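Local coordinates for alkaline phosphatase (Antarctic bacterium tab5, PDB 2W5V) that hydrolyses phosphate monoesters at alkaline pH, using zinc and magnesium ions and a serine that becomes phosphorylated, at the interface of chains A and B. Sequence-based numbering; all coordinates share one arbitrary frame. Chains: chain A/B, Alkaline phosphatase.

The interface of chains A and B. Residues chain A 54, 63-64, 66, 69, 345; chain B 71, 341, 356-357.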
loop_
_atom_site.group_PDB
_atom_site.type_symbol
_atom_site.label_atom_id
_atom_site.label_comp_id
_atom_site.label_asym_id
_atom_site.label_seq_id
_atom_site.Cartn_x
_atom_site.Cartn_y
_atom_site.Cartn_z
ATOM N N PHE A 54 -6.745 -0.891 -11.628
ATOM C CA PHE A 54 -8.146 -0.955 -11.217
ATOM C C PHE A 54 -8.985 0.113 -11.912
ATOM O O PHE A 54 -10.201 0.115 -11.776
ATOM C CB PHE A 54 -8.297 -0.829 -9.695
ATOM C CG PHE A 54 -7.778 -2.013 -8.942
ATOM C CD1 PHE A 54 -6.412 -2.205 -8.776
ATOM C CD2 PHE A 54 -8.649 -2.958 -8.426
ATOM C CE1 PHE A 54 -5.925 -3.311 -8.086
ATOM C CE2 PHE A 54 -8.166 -4.064 -7.738
ATOM C CZ PHE A 54 -6.802 -4.237 -7.573
ATOM N N TYR A 63 -4.205 -8.784 -9.514
ATOM C CA TYR A 63 -3.910 -8.444 -8.124
ATOM C C TYR A 63 -5.003 -8.915 -7.158
ATOM O O TYR A 63 -4.709 -9.320 -6.035
ATOM C CB TYR A 63 -3.719 -6.933 -7.954
ATOM C CG TYR A 63 -2.384 -6.434 -8.454
ATOM C CD1 TYR A 63 -2.283 -5.738 -9.648
ATOM C CD2 TYR A 63 -1.218 -6.680 -7.736
ATOM C CE1 TYR A 63 -1.046 -5.289 -10.111
ATOM C CE2 TYR A 63 0.012 -6.241 -8.195
ATOM C CZ TYR A 63 0.091 -5.545 -9.376
ATOM O OH TYR A 63 1.315 -5.108 -9.820
ATOM N N THR A 64 -6.260 -8.857 -7.583
ATOM C CA THR A 64 -7.365 -9.222 -6.686
ATOM C C THR A 64 -7.391 -10.697 -6.288
ATOM O O THR A 64 -8.158 -11.091 -5.420
ATOM C CB THR A 64 -8.742 -8.862 -7.279
ATOM O OG1 THR A 64 -8.936 -9.585 -8.501
ATOM C CG2 THR A 64 -8.830 -7.367 -7.549
ATOM N N PHE A 66 -4.992 -12.136 -4.815
ATOM C CA PHE A 66 -4.169 -12.276 -3.607
ATOM C C PHE A 66 -4.929 -11.993 -2.310
ATOM O O PHE A 66 -5.684 -11.024 -2.212
ATOM C CB PHE A 66 -2.951 -11.357 -3.665
ATOM C CG PHE A 66 -1.968 -11.731 -4.719
ATOM C CD1 PHE A 66 -1.914 -11.025 -5.912
ATOM C CD2 PHE A 66 -1.101 -12.802 -4.523
ATOM C CE1 PHE A 66 -0.998 -11.372 -6.893
ATOM C CE2 PHE A 66 -0.174 -13.161 -5.502
ATOM C CZ PHE A 66 -0.126 -12.449 -6.683
ATOM N N ILE A 69 -0.999 -10.254 2.052
ATOM C CA ILE A 69 -0.360 -9.010 1.651
ATOM C C ILE A 69 0.549 -8.520 2.765
ATOM O O ILE A 69 0.181 -8.561 3.938
ATOM C CB ILE A 69 -1.421 -7.932 1.299
ATOM C CG1 ILE A 69 -2.255 -8.395 0.096
ATOM C CG2 ILE A 69 -0.749 -6.604 1.000
ATOM C CD1 ILE A 69 -3.532 -7.594 -0.147
ATOM N N PHE A 345 2.666 -9.154 -2.393
ATOM C CA PHE A 345 1.539 -10.076 -2.538
ATOM C C PHE A 345 2.095 -11.498 -2.639
ATOM O O PHE A 345 3.094 -11.727 -3.328
ATOM C CB PHE A 345 0.767 -9.752 -3.822
ATOM C CG PHE A 345 0.334 -8.312 -3.917
ATOM C CD1 PHE A 345 -0.930 -7.932 -3.482
ATOM C CD2 PHE A 345 1.200 -7.341 -4.425
ATOM C CE1 PHE A 345 -1.343 -6.601 -3.559
ATOM C CE2 PHE A 345 0.800 -6.000 -4.510
ATOM C CZ PHE A 345 -0.465 -5.629 -4.072
ATOM N N LEU B 71 -6.387 -4.158 1.229
ATOM C CA LEU B 71 -6.377 -2.947 0.416
ATOM C C LEU B 71 -7.808 -2.648 0.026
ATOM O O LEU B 71 -8.533 -3.552 -0.370
ATOM C CB LEU B 71 -5.542 -3.126 -0.866
ATOM C CG LEU B 71 -4.048 -3.443 -0.720
ATOM C CD1 LEU B 71 -3.382 -3.745 -2.067
ATOM C CD2 LEU B 71 -3.332 -2.295 -0.034
ATOM N N LEU B 341 -5.663 2.854 -4.217
ATOM C CA LEU B 341 -6.119 1.909 -3.213
ATOM C C LEU B 341 -5.455 2.273 -1.884
ATOM O O LEU B 341 -4.367 2.861 -1.854
ATOM C CB LEU B 341 -5.744 0.472 -3.592
ATOM C CG LEU B 341 -6.313 -0.133 -4.879
ATOM C CD1 LEU B 341 -5.839 -1.586 -5.045
ATOM C CD2 LEU B 341 -7.800 -0.085 -4.876
ATOM N N GLY B 356 -6.651 -9.333 1.747
ATOM C CA GLY B 356 -7.071 -9.263 0.358
ATOM C C GLY B 356 -7.476 -7.862 -0.088
ATOM O O GLY B 356 -7.200 -6.862 0.586
ATOM N N ILE B 357 -8.139 -7.787 -1.235
ATOM C CA ILE B 357 -8.469 -6.505 -1.849
ATOM C C ILE B 357 -9.972 -6.441 -2.044
ATOM O O ILE B 357 -10.575 -7.404 -2.521
ATOM C CB ILE B 357 -7.777 -6.360 -3.217
ATOM C CG1 ILE B 357 -6.259 -6.523 -3.053
ATOM C CG2 ILE B 357 -8.127 -5.011 -3.867
ATOM C CD1 ILE B 357 -5.453 -6.316 -4.369
HETATM O O HOH W 1 -8.341 -10.274 -2.771
#
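B:Ile357 shows how one aliphatic side chain can centre a patch of a subunit interface, set among aromatic and backbone groups of the partner chain. It stands on strand 356-359 and hides 85 Å² against chain A, the most of any residue in this patch. CG1 lies anti to its own carbonyl carbon (chi1 -57°) and the chain runs on extended (chi2 -177°), so that CD1 points tip-first at the 3-10 helix 62-65, stopping 3.5 Å from the carbonyl O of A:Tyr63. The other branch, CG2, turns to the ring of A:Phe54, 4.0 Å from CE2, the two side chains crossing obliquely. B:Leu341 takes a face of that same ring: its extended chain meets A:Phe54 at about a right angle and lays CD1 toward the CE1 rim, 3.8 Å from the ring centroid, a CH-pi contact. An alanine in place of A:Phe54 would remove this ring and would probably leave B:Leu341 CD1 and B:Ile357 CG2 poorly packed. A second crossing at about a right angle brings B:Leu71 CD1 to CE1 of A:Phe345 (3.8 Å). Within chain A, A:Tyr63 CD2 lies over one face of the A:Phe345 ring, while A:Phe345 CB sits over the centre of A:Phe66, packing that backs A:Phe345 and probably limits its rotation. Polar linkage comes through water 1, which receives the backbone N-H of B:Ile357 (N to water O 2.9 Å, 161° at H) and lies 2.8 Å from each of the carbonyl O atoms of A:Thr64 and A:Phe66. Repeated by the two-fold axis, this largely apolar patch is likely to contribute to holding the two subunits together, in a dimer of the kind common among alkaline phosphatases.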